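Local coordinates for catechol O-methyltransferase (Mycobacterium tuberculosis, PDB 6JCL), which catalyses the metal-dependent transfer of a methyl group from S-adenosyl-L-methionine to a hydroxyl of catechol-like compounds, and forms a homodimer, at residues A14-T19 with S45-K50; G22-L27 with L78-G83; A140-N145 with V164-R169; W151-A156 with G193-L198. All coordinates share one frame; numbering follows the deposited sequence. Where two conformers were deposited one is given.

Two of the four contacts are polar and only partly buried: interaction 1, between the helices 9-21 and 46-58, and interaction 2, between the start of helix 25-36 and helix 73-82. They touch each other, because helices 9-21 and 25-36 are consecutive and Asp17 O lies 2.8 Å from Gly22 N. Interactions 3 and 4 are buried, and both link the stretch around helix 145-155 to chain that follows it. Interaction 3 sits at the metal and cofactor site, with a lysine, an asparagine and metal ligands; interaction 4, about 16 Å away between centres, is an apolar contact remote from the annotated sites, and lies across the chain's centre from interaction 1.

Interaction 1. Residues A14-T19 with S45-K50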
# COMPACT_ATOMS: atom_id res chain seq x y z
N ALA A 14 3.75 -15.01 9.78
CA ALA A 14 3.93 -16.40 9.37
C ALA A 14 2.63 -16.97 8.82
O ALA A 14 2.64 -17.68 7.80
CB ALA A 14 4.45 -17.24 10.53
N PHE A 15 1.50 -16.66 9.47
CA PHE A 15 0.20 -17.09 8.96
C PHE A 15 -0.09 -16.45 7.60
O PHE A 15 -0.53 -17.13 6.67
CB PHE A 15 -0.90 -16.74 9.98
CG PHE A 15 -2.31 -16.90 9.47
CD1 PHE A 15 -2.94 -18.15 9.47
CD2 PHE A 15 -3.02 -15.80 9.02
CE1 PHE A 15 -4.27 -18.28 9.00
CE2 PHE A 15 -4.33 -15.93 8.55
CZ PHE A 15 -4.95 -17.17 8.54
N LEU A 16 0.16 -15.15 7.47
CA LEU A 16 -0.09 -14.47 6.21
C LEU A 16 0.78 -15.06 5.10
O LEU A 16 0.32 -15.24 3.97
CB LEU A 16 0.17 -12.97 6.36
CG LEU A 16 -0.72 -12.18 7.34
CD1 LEU A 16 -0.30 -10.73 7.39
CD2 LEU A 16 -2.17 -12.28 6.95
N ASP A 17 2.05 -15.36 5.41
CA ASP A 17 2.92 -15.99 4.42
C ASP A 17 2.34 -17.32 3.95
O ASP A 17 2.23 -17.57 2.74
CB ASP A 17 4.33 -16.18 4.99
CG ASP A 17 5.10 -14.89 5.13
OD1 ASP A 17 4.62 -13.82 4.70
OD2 ASP A 17 6.23 -14.94 5.68
N SER A 18 1.93 -18.16 4.90
CA SER A 18 1.41 -19.48 4.56
C SER A 18 0.09 -19.40 3.81
O SER A 18 -0.22 -20.28 3.00
CB SER A 18 1.25 -20.32 5.83
OG SER A 18 0.34 -21.38 5.63
N THR A 19 -0.70 -18.36 4.07
CA THR A 19 -2.05 -18.28 3.53
C THR A 19 -2.10 -17.58 2.17
O THR A 19 -2.89 -17.98 1.31
CB THR A 19 -2.92 -17.56 4.56
OG1 THR A 19 -2.94 -18.33 5.77
CG2 THR A 19 -4.33 -17.38 4.03
N SER A 45 10.08 -8.51 3.68
CA SER A 45 9.34 -9.70 4.02
C SER A 45 8.50 -10.13 2.82
O SER A 45 8.32 -9.38 1.85
CB SER A 45 8.43 -9.44 5.20
OG SER A 45 7.39 -8.56 4.79
N ALA A 46 7.95 -11.33 2.89
CA ALA A 46 7.15 -11.82 1.77
C ALA A 46 5.90 -10.95 1.55
O ALA A 46 5.54 -10.67 0.40
CB ALA A 46 6.76 -13.28 1.97
N GLN A 47 5.22 -10.53 2.62
CA GLN A 47 4.04 -9.68 2.42
C GLN A 47 4.43 -8.33 1.80
O GLN A 47 3.69 -7.78 0.96
CB GLN A 47 3.30 -9.45 3.75
CG GLN A 47 2.72 -10.74 4.41
CD GLN A 47 1.87 -11.58 3.47
OE1 GLN A 47 0.82 -11.15 2.99
NE2 GLN A 47 2.31 -12.82 3.23
N GLN A 48 5.56 -7.78 2.24
CA GLN A 48 6.05 -6.51 1.70
C GLN A 48 6.44 -6.66 0.24
O GLN A 48 6.14 -5.79 -0.59
CB GLN A 48 7.24 -6.03 2.52
CG GLN A 48 6.90 -5.66 3.93
CD GLN A 48 8.15 -5.40 4.77
OE1 GLN A 48 9.25 -5.78 4.39
NE2 GLN A 48 7.97 -4.74 5.91
N GLY A 49 7.17 -7.72 -0.08
CA GLY A 49 7.55 -7.94 -1.47
C GLY A 49 6.33 -8.15 -2.35
O GLY A 49 6.22 -7.55 -3.42
N LYS A 50 5.37 -8.94 -1.88
CA LYS A 50 4.17 -9.13 -2.66
C LYS A 50 3.43 -7.82 -2.87
O LYS A 50 2.87 -7.58 -3.95
CB LYS A 50 3.26 -10.15 -1.99
CG LYS A 50 2.04 -10.50 -2.87
CD LYS A 50 1.87 -12.00 -2.90
CE LYS A 50 0.88 -12.41 -3.96
NZ LYS A 50 0.10 -13.57 -3.51
O HOH W 1 5.88 -11.47 5.52
O HOH W 2 8.66 -13.34 4.85
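The carboxylate of Asp17 and the side-chain amide of Gln47 meet edge to edge, their planes 30° apart. Gln47 NE2 donates to Asp17 OD1 over 2.9 Å with an N-H...O angle of 170°; the oxygen lies almost in the amide plane and receives the proton on its anti lone pair, the one turned away from OD2. With this bond at the edges, the faces meet carbon: Leu16 CB covers one face of the amide, 3.6 Å from Gln47 CD and directly above it, and Ala46 CB lies over a face of the carboxylate, 3.5 Å from Asp17 OD1. Gln47 reaches across because its chain is bent at chi2, which carries the amide back toward helix 9-21.

Helices 9-21 and 46-58 run at 52° to each other, with segment axes 10.2 Å apart at closest approach, and the aspartate faces the first turn of the second helix. Ser45 and Gln48 form a capping box there: Gln48 N donates to Ser45 OG, and Ser45 N returns a bond to Gln48 OE1. The N-terminal amides of this turn are linked to the carboxylate through water. One water donates to Asp17 OD1 and accepts from Gln47 N, while a second donates to Asp17 OD2 at 3.0 Å and accepts from Ala46 N at 2.9 Å. The positive end of the helix dipole would be expected to favour the charged carboxylate, whose OD2 also forms a salt bridge with Arg208. Gln47 OE1 accepts from the backbone N of Ala202 of the second subunit, on which Leu16 also packs.

Interaction 2. Residues G22-L27 with L78-G83; sequences GDDPAL and LARGAG
Arg80 reaches from helix 73-82 to Asp24 as a nearly straight arm: the chain, extended from CG to NE, spans the gap, and the guanidinium meets the carboxylate end-on through NH1 and NH2. These two nitrogens grip the carboxylate oxygens separately. NH1 donates to Asp24 OD1 at 3.0 Å; the oxygen lies in the guanidinium plane and accepts on its syn lone pair. NH2 donates to Asp24 OD2 at 2.8 Å along a more bent path. A weak third bond joins NH1 to OD2. The two flat groups are 22° apart, nearly coplanar, which suits a two-pronged salt bridge.

On the aspartate side, CG stands anti to the backbone N (chi1 -167°), which sends the carboxylate toward the arginine and still lets OD1 serve the helix. Leu27 N donates to OD1 from above the carboxylate plane, over 3.2 Å, so one oxygen holds two donors. Two apolar groups touch the guanidinium: Leu27 CD1 lies 3.5 Å from Arg80 NH2, and Ala26 CB 3.7 Å from Arg80 NH1. Trp77 makes a cation-pi contact with the same guanidinium, and Leu27 also packs on Trp77.

Asp24 is thus an N-cap residue whose capping carboxylate doubles as a salt-bridge partner, joining the start of helix 25-36 to helix 73-82 beside the Rossmann-like sheet of this class I-like methyltransferase.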
# COMPACT_ATOMS: atom_id res chain seq x y z
N GLY A 22 2.35 -18.86 0.25
CA GLY A 22 2.58 -20.29 0.13
C GLY A 22 4.04 -20.62 -0.14
O GLY A 22 4.94 -19.81 0.07
N ASP A 23 4.28 -21.85 -0.59
CA ASP A 23 5.64 -22.24 -0.93
C ASP A 23 6.08 -21.52 -2.20
O ASP A 23 5.37 -21.49 -3.20
CB ASP A 23 5.74 -23.75 -1.11
CG ASP A 23 4.93 -24.51 -0.10
OD1 ASP A 23 5.31 -24.50 1.09
OD2 ASP A 23 3.91 -25.13 -0.48
N ASP A 24 7.26 -20.91 -2.14
CA ASP A 24 7.83 -20.16 -3.26
C ASP A 24 9.28 -20.60 -3.38
O ASP A 24 10.17 -19.99 -2.77
CB ASP A 24 7.71 -18.66 -3.05
CG ASP A 24 7.99 -17.87 -4.32
OD1 ASP A 24 8.91 -18.26 -5.08
OD2 ASP A 24 7.28 -16.86 -4.55
N PRO A 25 9.55 -21.67 -4.13
CA PRO A 25 10.92 -22.20 -4.21
C PRO A 25 11.91 -21.22 -4.82
O PRO A 25 13.10 -21.30 -4.50
CB PRO A 25 10.77 -23.47 -5.06
CG PRO A 25 9.44 -23.34 -5.73
CD PRO A 25 8.58 -22.45 -4.91
N ALA A 26 11.47 -20.32 -5.70
CA ALA A 26 12.40 -19.32 -6.22
C ALA A 26 12.88 -18.38 -5.12
O ALA A 26 14.08 -18.08 -5.01
CB ALA A 26 11.74 -18.52 -7.35
N LEU A 27 11.97 -17.94 -4.26
CA LEU A 27 12.39 -17.08 -3.16
C LEU A 27 13.10 -17.87 -2.07
O LEU A 27 14.03 -17.34 -1.45
CB LEU A 27 11.20 -16.34 -2.59
CG LEU A 27 10.58 -15.37 -3.60
CD1 LEU A 27 9.29 -14.87 -3.04
CD2 LEU A 27 11.51 -14.20 -3.94
N LEU A 78 9.32 -7.16 -7.83
CA LEU A 78 9.04 -6.09 -8.77
C LEU A 78 8.98 -6.63 -10.19
O LEU A 78 8.08 -6.27 -10.97
CB LEU A 78 10.10 -4.99 -8.67
CG LEU A 78 9.97 -4.16 -7.40
CD1 LEU A 78 11.24 -3.32 -7.20
CD2 LEU A 78 8.72 -3.29 -7.48
N ALA A 79 9.90 -7.54 -10.54
CA ALA A 79 9.94 -8.08 -11.89
C ALA A 79 8.71 -8.95 -12.16
O ALA A 79 8.17 -8.94 -13.27
CB ALA A 79 11.22 -8.88 -12.11
N ARG A 80 8.25 -9.67 -11.14
CA ARG A 80 7.02 -10.42 -11.28
C ARG A 80 5.85 -9.50 -11.58
O ARG A 80 5.00 -9.82 -12.43
CB ARG A 80 6.76 -11.21 -9.99
CG ARG A 80 7.63 -12.45 -9.86
CD ARG A 80 7.50 -12.99 -8.44
NE ARG A 80 8.13 -14.30 -8.33
CZ ARG A 80 8.20 -15.02 -7.22
NH1 ARG A 80 8.79 -16.21 -7.25
NH2 ARG A 80 7.69 -14.54 -6.08
N GLY A 81 5.78 -8.36 -10.89
CA GLY A 81 4.67 -7.44 -11.09
C GLY A 81 4.73 -6.72 -12.42
O GLY A 81 3.69 -6.43 -13.01
N ALA A 82 5.94 -6.41 -12.90
CA ALA A 82 6.10 -5.77 -14.21
C ALA A 82 5.81 -6.70 -15.39
O ALA A 82 5.58 -6.22 -16.50
CB ALA A 82 7.52 -5.23 -14.36
N GLY A 83 5.86 -8.02 -15.20
CA GLY A 83 5.48 -8.94 -16.25
C GLY A 83 6.57 -9.22 -17.27
O GLY A 83 7.65 -8.62 -17.24

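Interaction 3. Residues A140-N145 with V164-R169. With SR (strontium ion), chain J; SAH (S-adenosyl-L-homocysteine), chain I.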
# COMPACT_ATOMS: atom_id res chain seq x y z
N ALA A 140 18.24 1.94 -0.44
CA ALA A 140 19.69 1.80 -0.44
C ALA A 140 20.31 2.46 0.79
O ALA A 140 19.86 2.19 1.91
CB ALA A 140 20.28 2.34 -1.76
N ASP A 141 21.33 3.32 0.62
CA ASP A 141 21.93 4.04 1.75
C ASP A 141 21.01 5.20 2.16
O ASP A 141 20.65 6.04 1.33
CB ASP A 141 23.33 4.55 1.42
CG ASP A 141 23.40 5.31 0.10
OD1 ASP A 141 22.72 4.92 -0.86
OD2 ASP A 141 24.16 6.30 0.04
N LYS A 142 20.59 5.21 3.44
CA LYS A 142 19.47 6.09 3.81
C LYS A 142 19.83 7.57 3.73
O LYS A 142 18.94 8.39 3.49
CB LYS A 142 18.97 5.76 5.22
CG LYS A 142 18.57 4.30 5.41
CD LYS A 142 17.63 3.80 4.30
CE LYS A 142 16.96 2.48 4.70
NZ LYS A 142 16.36 1.83 3.50
N GLU A 143 21.09 7.93 3.98
CA GLU A 143 21.45 9.35 3.90
C GLU A 143 21.27 9.91 2.50
O GLU A 143 21.22 11.13 2.34
CB GLU A 143 22.89 9.59 4.39
CG GLU A 143 23.01 9.68 5.92
CD GLU A 143 23.25 11.11 6.43
OE1 GLU A 143 22.61 12.06 5.92
OE2 GLU A 143 24.08 11.28 7.35
N ASN A 144 21.14 9.06 1.48
CA ASN A 144 20.89 9.57 0.14
C ASN A 144 19.45 9.40 -0.31
O ASN A 144 19.15 9.63 -1.49
CB ASN A 144 21.83 8.91 -0.86
CG ASN A 144 23.13 9.66 -1.02
OD1 ASN A 144 23.15 10.90 -1.13
ND2 ASN A 144 24.23 8.93 -1.05
N ASN A 145 18.53 9.03 0.59
CA ASN A 145 17.12 8.98 0.21
C ASN A 145 16.71 10.24 -0.55
O ASN A 145 16.08 10.18 -1.61
CB ASN A 145 16.22 8.87 1.44
CG ASN A 145 16.06 7.46 1.97
OD1 ASN A 145 16.49 6.46 1.39
ND2 ASN A 145 15.46 7.40 3.15
N VAL A 164 9.46 4.47 -0.60
CA VAL A 164 10.69 4.54 0.19
C VAL A 164 10.52 3.61 1.39
O VAL A 164 9.56 3.75 2.15
CB VAL A 164 11.01 5.97 0.66
CG1 VAL A 164 12.37 5.99 1.36
CG2 VAL A 164 10.96 6.98 -0.52
N ASP A 165 11.45 2.67 1.55
CA ASP A 165 11.40 1.71 2.65
C ASP A 165 12.03 2.27 3.93
O ASP A 165 12.90 3.15 3.90
CB ASP A 165 12.14 0.42 2.26
CG ASP A 165 11.68 -0.79 3.06
OD1 ASP A 165 10.56 -0.75 3.63
OD2 ASP A 165 12.44 -1.80 3.12
N ASN A 166 11.57 1.74 5.06
CA ASN A 166 12.23 1.93 6.37
C ASN A 166 12.18 3.37 6.88
O ASN A 166 13.16 3.88 7.41
CB ASN A 166 13.70 1.46 6.35
CG ASN A 166 13.89 0.05 5.82
OD1 ASN A 166 14.54 -0.16 4.80
ND2 ASN A 166 13.32 -0.94 6.53
N VAL A 167 11.01 4.02 6.79
CA VAL A 167 10.93 5.44 7.12
C VAL A 167 10.43 5.69 8.55
O VAL A 167 10.22 6.85 8.91
CB VAL A 167 10.04 6.21 6.12
CG1 VAL A 167 10.56 6.06 4.68
CG2 VAL A 167 8.58 5.76 6.24
N ILE A 168 10.23 4.65 9.37
CA ILE A 168 9.70 4.83 10.72
C ILE A 168 10.71 4.41 11.79
O ILE A 168 10.85 5.09 12.82
CB ILE A 168 8.36 4.07 10.91
CG1 ILE A 168 7.34 4.48 9.83
CG2 ILE A 168 7.82 4.29 12.34
CD1 ILE A 168 6.92 5.97 9.89
N ARG A 169 11.42 3.30 11.57
CA ARG A 169 12.52 2.86 12.42
C ARG A 169 12.12 2.82 13.90
O ARG A 169 12.77 3.40 14.77
CB ARG A 169 13.77 3.74 12.21
CG ARG A 169 14.32 3.73 10.75
CD ARG A 169 14.51 2.30 10.19
NE ARG A 169 15.27 1.52 11.16
CZ ARG A 169 14.92 0.34 11.66
NH1 ARG A 169 13.82 -0.27 11.25
NH2 ARG A 169 15.68 -0.22 12.61
SR SR J . 14.86 -2.24 3.31
N SAH I . 15.89 -4.01 -1.53
CA SAH I . 16.52 -5.21 -0.97
CB SAH I . 17.38 -4.83 0.24
CG SAH I . 18.38 -3.72 -0.03
SD SAH I . 19.55 -3.61 1.35
C SAH I . 15.47 -6.25 -0.57
O SAH I . 15.56 -7.43 -0.91
OXT SAH I . 14.50 -5.88 0.08
C5' SAH I . 20.40 -2.11 0.80
C4' SAH I . 21.35 -2.33 -0.38
O4' SAH I . 21.78 -1.06 -0.83
C3' SAH I . 22.63 -3.11 -0.04
O3' SAH I . 22.76 -4.19 -0.96
C2' SAH I . 23.76 -2.11 -0.24
O2' SAH I . 24.99 -2.68 -0.66
C1' SAH I . 23.13 -1.14 -1.25
N9 SAH I . 23.73 0.20 -1.29
C8 SAH I . 24.21 0.94 -0.22
N7 SAH I . 24.67 2.11 -0.71
C5 SAH I . 24.48 2.13 -2.06
C6 SAH I . 24.79 3.08 -3.02
N6 SAH I . 25.38 4.24 -2.71
N1 SAH I . 24.47 2.81 -4.33
C2 SAH I . 23.88 1.60 -4.69
N3 SAH I . 23.59 0.65 -3.73
C4 SAH I . 23.89 0.93 -2.43
O HOH W 3 14.38 5.38 4.85
O HOH W 4 14.50 -4.68 2.68
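Lys142 and Asn166 are brought together by their torsions: the lysine chain bends at chi2 (-50°) and then extends to NZ, while Asn166 has CG anti to its carbonyl carbon (chi1 -52°), where OD1 can meet both NZ and the strontium ion. The side chains cross at about a right angle. Lys142 NZ donates to Asn166 OD1 over 3.0 Å, in the carbonyl plane and on a lone pair, with a C=O...N angle of 125°. The same oxygen binds the strontium ion at 2.6 Å, and Asp165 OD2 binds it at 2.5 Å. Asp139 also belongs to this divalent-cation site, which is characteristic of the cation-dependent O-methyltransferase family, and a water bound to the ion donates to the carboxylate oxygen OXT of S-adenosyl-L-homocysteine. Asn166 ND2 is held in turn by Asp212.

Farther along, Asn145 ND2 packs 3.8 Å from Val164 CG1. This amide nitrogen donates to a water that reaches Asp165 O, and to Thr188, so it joins the start of helix 145-155 to the end of strand 160-165. On the cofactor side, Asp141 OD1 approaches the adenine N6 to 3.3 Å.

Asn166 OD1 takes a hydrogen bond from Lys142 NZ and binds the metal as well, so its carbonyl is probably polarised. Lys142 and Asp212, on OD1 and ND2, are placed to fix the rotation of this first-shell amide.

Interaction 4. Residues W151-A156 with G193-L198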
# COMPACT_ATOMS: atom_id res chain seq x y z
N TRP A 151 16.30 12.36 -7.96
CA TRP A 151 16.56 11.66 -9.22
C TRP A 151 15.32 10.93 -9.70
O TRP A 151 15.04 10.91 -10.91
CB TRP A 151 17.72 10.67 -9.06
CG TRP A 151 19.05 11.27 -9.41
CD1 TRP A 151 20.08 11.57 -8.56
CD2 TRP A 151 19.49 11.68 -10.71
NE1 TRP A 151 21.12 12.14 -9.25
CE2 TRP A 151 20.78 12.22 -10.57
CE3 TRP A 151 18.91 11.64 -11.98
CZ2 TRP A 151 21.51 12.70 -11.65
CZ3 TRP A 151 19.63 12.14 -13.06
CH2 TRP A 151 20.92 12.66 -12.88
N ALA A 152 14.57 10.32 -8.78
CA ALA A 152 13.35 9.60 -9.16
C ALA A 152 12.37 10.53 -9.85
O ALA A 152 11.78 10.18 -10.88
CB ALA A 152 12.71 8.95 -7.93
N ILE A 153 12.17 11.73 -9.30
CA ILE A 153 11.28 12.69 -9.94
C ILE A 153 11.77 13.04 -11.34
O ILE A 153 10.98 13.08 -12.29
CB ILE A 153 11.16 13.94 -9.05
CG1 ILE A 153 10.44 13.58 -7.75
CG2 ILE A 153 10.50 15.10 -9.81
CD1 ILE A 153 10.49 14.68 -6.72
N ARG A 154 13.08 13.26 -11.49
CA ARG A 154 13.62 13.61 -12.80
C ARG A 154 13.44 12.47 -13.80
O ARG A 154 13.18 12.71 -14.99
CB ARG A 154 15.09 14.01 -12.67
CG ARG A 154 15.79 14.20 -14.01
CD ARG A 154 17.21 14.73 -13.84
NE ARG A 154 17.78 15.15 -15.12
CZ ARG A 154 18.93 15.81 -15.23
NH1 ARG A 154 19.63 16.12 -14.15
NH2 ARG A 154 19.38 16.15 -16.43
N LEU A 155 13.56 11.22 -13.35
CA LEU A 155 13.57 10.08 -14.27
C LEU A 155 12.21 9.40 -14.40
O LEU A 155 12.09 8.43 -15.16
CB LEU A 155 14.62 9.06 -13.81
CG LEU A 155 16.08 9.51 -13.76
CD1 LEU A 155 16.99 8.40 -13.26
CD2 LEU A 155 16.55 10.00 -15.12
N ALA A 156 11.19 9.87 -13.70
CA ALA A 156 9.89 9.21 -13.69
C ALA A 156 8.91 9.91 -14.63
O ALA A 156 9.07 11.08 -14.97
CB ALA A 156 9.30 9.19 -12.29
N GLY A 193 7.09 15.78 2.26
CA GLY A 193 5.92 16.59 2.56
C GLY A 193 6.03 17.98 1.96
O GLY A 193 5.03 18.57 1.55
N GLU A 194 7.25 18.52 1.93
CA GLU A 194 7.45 19.88 1.44
C GLU A 194 7.59 19.97 -0.07
O GLU A 194 7.43 21.06 -0.63
CB GLU A 194 8.69 20.48 2.10
CG GLU A 194 8.47 20.89 3.54
CD GLU A 194 9.74 21.40 4.21
OE1 GLU A 194 10.85 21.09 3.71
OE2 GLU A 194 9.64 22.12 5.23
N HIS A 195 7.88 18.87 -0.74
CA HIS A 195 8.18 18.93 -2.17
C HIS A 195 6.91 19.21 -2.96
O HIS A 195 5.96 18.43 -2.88
CB HIS A 195 8.81 17.62 -2.65
CG HIS A 195 9.57 17.77 -3.93
ND1 HIS A 195 8.97 18.19 -5.10
CD2 HIS A 195 10.88 17.60 -4.22
CE1 HIS A 195 9.88 18.25 -6.06
NE2 HIS A 195 11.04 17.90 -5.55
N PRO A 196 6.86 20.30 -3.74
CA PRO A 196 5.63 20.61 -4.47
C PRO A 196 5.32 19.62 -5.58
O PRO A 196 4.17 19.56 -6.04
CB PRO A 196 5.90 22.02 -5.03
CG PRO A 196 7.38 22.11 -5.15
CD PRO A 196 7.93 21.29 -3.98
N GLY A 197 6.29 18.82 -6.01
CA GLY A 197 6.10 17.84 -7.05
C GLY A 197 5.67 16.48 -6.56
O GLY A 197 5.53 15.55 -7.37
N LEU A 198 5.45 16.32 -5.25
CA LEU A 198 5.11 15.03 -4.67
C LEU A 198 3.83 15.14 -3.86
O LEU A 198 3.60 16.14 -3.19
CB LEU A 198 6.23 14.51 -3.76
CG LEU A 198 7.58 14.16 -4.39
CD1 LEU A 198 8.56 13.78 -3.28
CD2 LEU A 198 7.41 13.01 -5.39
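Ile153 and His195 make a CH-pi contact across this interface, with the isoleucine methyl CD1 over one face of the imidazole. CD1 lies 3.7 Å from the ring centroid, 22° off the ring normal, and is displaced toward the rim so that His195 NE2, at 3.5 Å, is the nearest ring atom. The two side chains approach from opposite directions. Ile153 has CG1 anti to its carbonyl carbon and CD1 extended beyond it (chi2 170°), which carries the methyl out from helix 145-155 over the ring face.

Apolar packing adds a second partner to the same methyl. Leu198 brings CD2 to 3.7 Å from Ile153 CD1, and the same CD2 lies 3.9 Å from Ile153 CG1; the two side chains meet at a slant. Ile162 of strand 160-165 is touched by Ile153 and by Leu198, which extends the apolar cluster onto the sheet.

One polar bond within 193-198 fixes the ring: Gly197 N donates to His195 ND1 at 2.9 Å, with an angle of 152° and the donor in the ring plane, so the imidazole is held at its edge while a face receives the isoleucine. Separately, the backbone bond from Leu198 N to His195 O, 3.2 Å long, closes a type I beta turn from His195 to Leu198, by which the chain passes from helix 180-194 into strand 198-206.

The contact therefore packs the last turn of helix 145-155 against a helix-to-strand connection, closed by that type I turn, at the edge of the mixed, Rossmann-like sheet.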